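Local coordinates for protein FAD synthetase (Saccharomyces cerevisiae, PDB 2WSI) that catalyses the transfer of an adenylyl group from ATP to FMN, yielding the coenzyme FAD and diphosphate, at residues S50-F58 / L70-Y80. Residues are numbered along the deposited sequence; the frame is centred on the assembly and turned at random.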
ATOM      1  N   SER A  50     -20.463  -2.072  -2.487  1.00 18.52           N
ATOM      2  CA  SER A  50     -19.968  -1.333  -3.659  1.00 12.32           C
ATOM      3  C   SER A  50     -18.643  -0.654  -3.380  1.00  9.12           C
ATOM      4  O   SER A  50     -18.493   0.044  -2.376  1.00 11.72           O
ATOM      5  CB  SER A  50     -20.964  -0.266  -4.076  1.00 18.99           C
ATOM      6  OG  SER A  50     -20.341   0.641  -4.968  1.00 16.90           O
ATOM      7  N   PRO A  51     -17.666  -0.814  -4.283  1.00 10.89           N
ATOM      8  CA  PRO A  51     -16.396  -0.098  -4.086  1.00 12.20           C
ATOM      9  C   PRO A  51     -16.426   1.353  -4.612  1.00 16.65           C
ATOM     10  O   PRO A  51     -15.435   2.058  -4.515  1.00 15.43           O
ATOM     11  CB  PRO A  51     -15.408  -0.916  -4.906  1.00 13.40           C
ATOM     12  CG  PRO A  51     -16.251  -1.523  -6.011  1.00 13.74           C
ATOM     13  CD  PRO A  51     -17.635  -1.717  -5.443  1.00 18.39           C
ATOM     14  N   LEU A  52     -17.553   1.786  -5.157  1.00 12.17           N
ATOM     15  CA  LEU A  52     -17.615   3.118  -5.756  1.00 22.65           C
ATOM     16  C   LEU A  52     -18.465   4.113  -4.971  1.00 18.29           C
ATOM     17  O   LEU A  52     -18.102   5.284  -4.852  1.00 16.53           O
ATOM     18  CB  LEU A  52     -18.124   3.030  -7.183  1.00 13.75           C
ATOM     19  CG  LEU A  52     -17.238   2.279  -8.181  1.00 27.31           C
ATOM     20  CD1 LEU A  52     -18.005   1.975  -9.459  1.00 30.57           C
ATOM     21  CD2 LEU A  52     -15.984   3.046  -8.485  1.00 20.07           C
ATOM     22  N   ASN A  53     -19.562   3.658  -4.394  1.00 13.16           N
ATOM     23  CA  ASN A  53     -20.604   4.614  -3.988  1.00 15.82           C
ATOM     24  C   ASN A  53     -20.444   5.152  -2.571  1.00 14.26           C
ATOM     25  O   ASN A  53     -21.240   5.996  -2.117  1.00 13.10           O
ATOM     26  CB  ASN A  53     -21.996   4.008  -4.215  1.00 14.25           C
ATOM     27  CG  ASN A  53     -22.273   2.813  -3.304  1.00 19.78           C
ATOM     28  OD1 ASN A  53     -21.480   2.488  -2.428  1.00 15.77           O
ATOM     29  ND2 ASN A  53     -23.386   2.137  -3.538  1.00 15.59           N
ATOM     30  N   GLY A  54     -19.410   4.679  -1.875  1.00 12.08           N
ATOM     31  CA  GLY A  54     -19.132   5.132  -0.527  1.00 16.40           C
ATOM     32  C   GLY A  54     -19.391   4.099   0.563  1.00 11.88           C
ATOM     33  O   GLY A  54     -19.092   4.362   1.723  1.00 10.75           O
ATOM     34  N   GLU A  55     -19.953   2.950   0.210  1.00  6.23           N
ATOM     35  CA  GLU A  55     -20.171   1.899   1.206  1.00  9.38           C
ATOM     36  C   GLU A  55     -18.821   1.462   1.739  1.00 13.41           C
ATOM     37  O   GLU A  55     -18.693   1.060   2.906  1.00  9.52           O
ATOM     38  CB  GLU A  55     -20.886   0.672   0.610  1.00 12.22           C
ATOM     39  CG  GLU A  55     -22.323   0.938   0.210  1.00 17.74           C
ATOM     40  CD  GLU A  55     -22.999  -0.271  -0.451  1.00 19.91           C
ATOM     41  OE1 GLU A  55     -22.432  -1.367  -0.425  1.00 17.42           O
ATOM     42  OE2 GLU A  55     -24.102  -0.126  -0.998  1.00 30.21           O
ATOM     43  N   ILE A  56     -17.828   1.517   0.861  1.00  6.99           N
ATOM     44  CA  ILE A  56     -16.463   1.160   1.230  1.00  8.11           C
ATOM     45  C   ILE A  56     -15.575   2.376   1.134  1.00 10.96           C
ATOM     46  O   ILE A  56     -15.536   3.003   0.088  1.00  8.54           O
ATOM     47  CB  ILE A  56     -15.860   0.123   0.271  1.00 11.39           C
ATOM     48  CG1 ILE A  56     -16.680  -1.175   0.249  1.00 10.43           C
ATOM     49  CG2 ILE A  56     -14.444  -0.245   0.717  1.00  9.22           C
ATOM     50  CD1 ILE A  56     -16.165  -2.160  -0.774  1.00 11.97           C
ATOM     51  N   SER A  57     -14.808   2.659   2.187  1.00  7.15           N
ATOM     52  CA  SER A  57     -13.728   3.618   2.081  1.00  9.71           C
ATOM     53  C   SER A  57     -12.384   2.897   2.173  1.00 13.01           C
ATOM     54  O   SER A  57     -12.239   1.931   2.910  1.00  7.09           O
ATOM     55  CB  SER A  57     -13.791   4.625   3.207  1.00 15.25           C
ATOM     56  OG  SER A  57     -12.821   5.614   2.977  1.00 22.27           O
ATOM     57  N   PHE A  58     -11.417   3.365   1.408  1.00 11.86           N
ATOM     58  CA  PHE A  58     -10.077   2.775   1.394  1.00  7.53           C
ATOM     59  C   PHE A  58      -9.194   3.567   2.371  1.00 12.39           C
ATOM     60  O   PHE A  58      -9.025   4.793   2.210  1.00  8.13           O
ATOM     61  CB  PHE A  58      -9.513   2.865  -0.036  1.00  8.99           C
ATOM     62  CG  PHE A  58      -8.285   2.038  -0.246  1.00  8.90           C
ATOM     63  CD1 PHE A  58      -8.371   0.816  -0.875  1.00 11.20           C
ATOM     64  CD2 PHE A  58      -7.051   2.479   0.210  1.00  8.63           C
ATOM     65  CE1 PHE A  58      -7.235   0.013  -1.043  1.00 11.06           C
ATOM     66  CE2 PHE A  58      -5.907   1.688   0.062  1.00 11.92           C
ATOM     67  CZ  PHE A  58      -5.995   0.459  -0.560  1.00 13.96           C
ATOM     68  N   LEU A  70      -3.730  -0.730  -2.841  1.00  5.33           N
ATOM     69  CA  LEU A  70      -4.467   0.202  -3.694  1.00  6.13           C
ATOM     70  C   LEU A  70      -4.301  -0.136  -5.173  1.00  5.01           C
ATOM     71  O   LEU A  70      -5.273  -0.124  -5.929  1.00  6.32           O
ATOM     72  CB  LEU A  70      -3.997   1.645  -3.418  1.00  5.67           C
ATOM     73  CG  LEU A  70      -4.708   2.669  -4.302  1.00  6.59           C
ATOM     74  CD1 LEU A  70      -6.230   2.577  -4.136  1.00  8.19           C
ATOM     75  CD2 LEU A  70      -4.211   4.093  -3.958  1.00 12.38           C
ATOM     76  N   LEU A  71      -3.084  -0.477  -5.602  1.00  5.96           N
ATOM     77  CA  LEU A  71      -2.889  -0.906  -6.987  1.00  8.34           C
ATOM     78  C   LEU A  71      -3.716  -2.160  -7.286  1.00  6.56           C
ATOM     79  O   LEU A  71      -4.374  -2.222  -8.308  1.00  6.72           O
ATOM     80  CB  LEU A  71      -1.414  -1.171  -7.312  1.00  7.30           C
ATOM     81  CG  LEU A  71      -0.422  -0.027  -7.141  1.00 10.29           C
ATOM     82  CD1 LEU A  71       0.996  -0.523  -7.451  1.00 15.80           C
ATOM     83  CD2 LEU A  71      -0.793   1.168  -8.022  1.00 11.18           C
ATOM     84  N   LEU A  72      -3.694  -3.153  -6.396  1.00  7.67           N
ATOM     85  CA  LEU A  72      -4.504  -4.375  -6.590  1.00  9.19           C
ATOM     86  C   LEU A  72      -6.011  -4.078  -6.597  1.00  8.41           C
ATOM     87  O   LEU A  72      -6.778  -4.646  -7.375  1.00  7.01           O
ATOM     88  CB  LEU A  72      -4.180  -5.423  -5.509  1.00  3.79           C
ATOM     89  CG  LEU A  72      -2.717  -5.861  -5.561  1.00  7.86           C
ATOM     90  CD1 LEU A  72      -2.422  -6.694  -4.315  1.00  9.69           C
ATOM     91  CD2 LEU A  72      -2.439  -6.633  -6.856  1.00 11.07           C
ATOM     92  N   TYR A  73      -6.419  -3.161  -5.734  1.00  6.47           N
ATOM     93  CA  TYR A  73      -7.814  -2.794  -5.577  1.00  5.92           C
ATOM     94  C   TYR A  73      -8.306  -2.137  -6.869  1.00  7.44           C
ATOM     95  O   TYR A  73      -9.389  -2.461  -7.372  1.00  7.01           O
ATOM     96  CB  TYR A  73      -7.919  -1.793  -4.427  1.00  6.89           C
ATOM     97  CG  TYR A  73      -9.322  -1.502  -3.940  1.00  9.86           C
ATOM     98  CD1 TYR A  73      -9.928  -2.347  -3.008  1.00 14.15           C
ATOM     99  CD2 TYR A  73     -10.017  -0.386  -4.360  1.00  8.84           C
ATOM    100  CE1 TYR A  73     -11.179  -2.092  -2.513  1.00 10.42           C
ATOM    101  CE2 TYR A  73     -11.306  -0.107  -3.879  1.00 12.76           C
ATOM    102  CZ  TYR A  73     -11.874  -0.974  -2.937  1.00 13.86           C
ATOM    103  OH  TYR A  73     -13.124  -0.752  -2.399  1.00 14.68           O
ATOM    104  N   LEU A  74      -7.490  -1.243  -7.422  1.00  8.13           N
ATOM    105  CA  LEU A  74      -7.838  -0.565  -8.676  1.00  7.33           C
ATOM    106  C   LEU A  74      -7.889  -1.558  -9.815  1.00  8.56           C
ATOM    107  O   LEU A  74      -8.765  -1.486 -10.667  1.00  8.57           O
ATOM    108  CB  LEU A  74      -6.821   0.554  -8.995  1.00  6.63           C
ATOM    109  CG  LEU A  74      -7.003   1.772  -8.064  1.00  9.05           C
ATOM    110  CD1 LEU A  74      -5.808   2.691  -8.119  1.00 11.85           C
ATOM    111  CD2 LEU A  74      -8.309   2.498  -8.404  1.00 15.75           C
ATOM    112  N   SER A  75      -6.949  -2.492  -9.832  1.00  8.28           N
ATOM    113  CA  SER A  75      -7.019  -3.563 -10.815  1.00  8.19           C
ATOM    114  C   SER A  75      -8.343  -4.327 -10.739  1.00  9.74           C
ATOM    115  O   SER A  75      -8.988  -4.597 -11.768  1.00 13.26           O
ATOM    116  CB  SER A  75      -5.846  -4.526 -10.628  1.00 15.60           C
ATOM    117  OG  SER A  75      -5.951  -5.582 -11.560  1.00 20.23           O
ATOM    118  N   CYS A  76      -8.764  -4.668  -9.529  1.00  8.44           N
ATOM    119  CA  CYS A  76     -10.050  -5.359  -9.339  1.00 10.45           C
ATOM    120  C   CYS A  76     -11.246  -4.469  -9.642  1.00 14.70           C
ATOM    121  O   CYS A  76     -12.322  -4.948 -10.061  1.00 11.05           O
ATOM    122  CB  CYS A  76     -10.154  -5.886  -7.914  1.00 10.16           C
ATOM    123  SG  CYS A  76      -8.992  -7.243  -7.630  1.00 11.49           S
ATOM    124  N   LEU A  77     -11.077  -3.168  -9.438  1.00  7.68           N
ATOM    125  CA  LEU A  77     -12.168  -2.233  -9.760  1.00  8.24           C
ATOM    126  C   LEU A  77     -12.433  -2.247 -11.282  1.00  8.24           C
ATOM    127  O   LEU A  77     -13.590  -2.219 -11.756  1.00  9.34           O
ATOM    128  CB  LEU A  77     -11.799  -0.826  -9.259  1.00  9.46           C
ATOM    129  CG  LEU A  77     -12.864   0.233  -9.484  1.00 18.08           C
ATOM    130  CD1 LEU A  77     -14.130  -0.186  -8.782  1.00 20.65           C
ATOM    131  CD2 LEU A  77     -12.388   1.628  -8.996  1.00 19.19           C
ATOM    132  N   TRP A  78     -11.358  -2.295 -12.054  1.00  7.25           N
ATOM    133  CA  TRP A  78     -11.480  -2.377 -13.510  1.00 10.85           C
ATOM    134  C   TRP A  78     -12.283  -3.642 -13.873  1.00 11.52           C
ATOM    135  O   TRP A  78     -13.298  -3.589 -14.590  1.00  9.11           O
ATOM    136  CB  TRP A  78     -10.100  -2.446 -14.135  1.00  8.20           C
ATOM    137  CG  TRP A  78     -10.100  -2.452 -15.641  1.00 11.45           C
ATOM    138  CD1 TRP A  78      -9.648  -3.463 -16.473  1.00 12.64           C
ATOM    139  CD2 TRP A  78     -10.521  -1.385 -16.503  1.00 13.04           C
ATOM    140  NE1 TRP A  78      -9.781  -3.082 -17.798  1.00 12.54           N
ATOM    141  CE2 TRP A  78     -10.312  -1.812 -17.841  1.00 10.68           C
ATOM    142  CE3 TRP A  78     -11.085  -0.119 -16.277  1.00 10.25           C
ATOM    143  CZ2 TRP A  78     -10.650  -1.013 -18.943  1.00 14.97           C
ATOM    144  CZ3 TRP A  78     -11.414   0.671 -17.370  1.00 12.59           C
ATOM    145  CH2 TRP A  78     -11.196   0.223 -18.687  1.00 12.58           C
ATOM    146  N   GLU A  79     -11.832  -4.779 -13.364  1.00  7.78           N
ATOM    147  CA  GLU A  79     -12.530  -6.050 -13.643  1.00 12.16           C
ATOM    148  C   GLU A  79     -13.998  -6.036 -13.167  1.00 13.29           C
ATOM    149  O   GLU A  79     -14.890  -6.552 -13.832  1.00 11.24           O
ATOM    150  CB  GLU A  79     -11.745  -7.226 -13.017  1.00 14.77           C
ATOM    151  CG  GLU A  79     -12.335  -8.599 -13.335  1.00 19.19           C
ATOM    152  CD  GLU A  79     -11.356  -9.742 -13.077  1.00 23.80           C
ATOM    153  OE1 GLU A  79     -10.131  -9.523 -13.180  1.00 29.57           O
ATOM    154  OE2 GLU A  79     -11.825 -10.854 -12.763  1.00 39.05           O
ATOM    155  N   TYR A  80     -14.253  -5.408 -12.028  1.00 10.92           N
ATOM    156  CA  TYR A  80     -15.587  -5.342 -11.423  1.00 12.79           C
ATOM    157  C   TYR A  80     -16.583  -4.668 -12.360  1.00 15.80           C
ATOM    158  O   TYR A  80     -17.747  -5.060 -12.487  1.00 10.72           O
ATOM    159  CB  TYR A  80     -15.500  -4.544 -10.111  1.00 19.57           C
ATOM    160  CG  TYR A  80     -16.817  -4.056  -9.535  1.00 17.60           C
ATOM    161  CD1 TYR A  80     -17.621  -4.902  -8.774  1.00 19.55           C
ATOM    162  CD2 TYR A  80     -17.230  -2.738  -9.711  1.00 22.20           C
ATOM    163  CE1 TYR A  80     -18.825  -4.461  -8.224  1.00 22.38           C
ATOM    164  CE2 TYR A  80     -18.433  -2.269  -9.148  1.00 21.57           C
ATOM    165  CZ  TYR A  80     -19.222  -3.142  -8.413  1.00 22.79           C
ATOM    166  OH  TYR A  80     -20.399  -2.711  -7.851  1.00 25.44           O
TER
HETATM  167  O   HOH W   1     -13.672   1.638  -2.641  1.00 25.01           O
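Phe58 lies opposite Leu70 in the register where strand 56-58 and helix 70-80 run roughly antiparallel, at 141°, their axes 11.7 Å apart at closest approach, while Pro51 in the preceding loop lies beside Leu77. The Phe58 ring turns its edge to the face of Tyr73 in a T-shaped stack, centroids 5.2 Å apart and planes at 69°, with CD1 over the middle of the tyrosine ring. Leu70 CD1 makes a CH-pi contact over the centre of one face of the Phe58 ring, 4.1 Å from the centroid. With CG of Tyr73 anti to the backbone N (chi1 -169°), its phenol reaches across to where loop and strand meet, its OH 3.4 Å from both Pro51 CB of the loop and Ile56 CG2 of the strand. Buried among these carbons, the hydroxyl shares a water with Pro51 O, 2.5 Å from Tyr73 OH. This is the first strand and following helix of the Rossmann-like HUP fold of the PAPS reductase family; the strand runs on to Ser59, which binds FAD. A leucine in place of Tyr73 would probably deprive Phe58 of its aromatic partner and leave the water without its hydroxyl mate. Farther along the helix, Pro51 CD sits over the Tyr80 face, 4.0 Å from its centroid, and Leu77 CD1 touches Pro51 CG and Leu52 CD2. Phe46 meets both tyrosines edge-to-face. Ser50 OG accepts from the N of Leu52 and of Asn53, an ST turn and ST motif that hold the loop's bend.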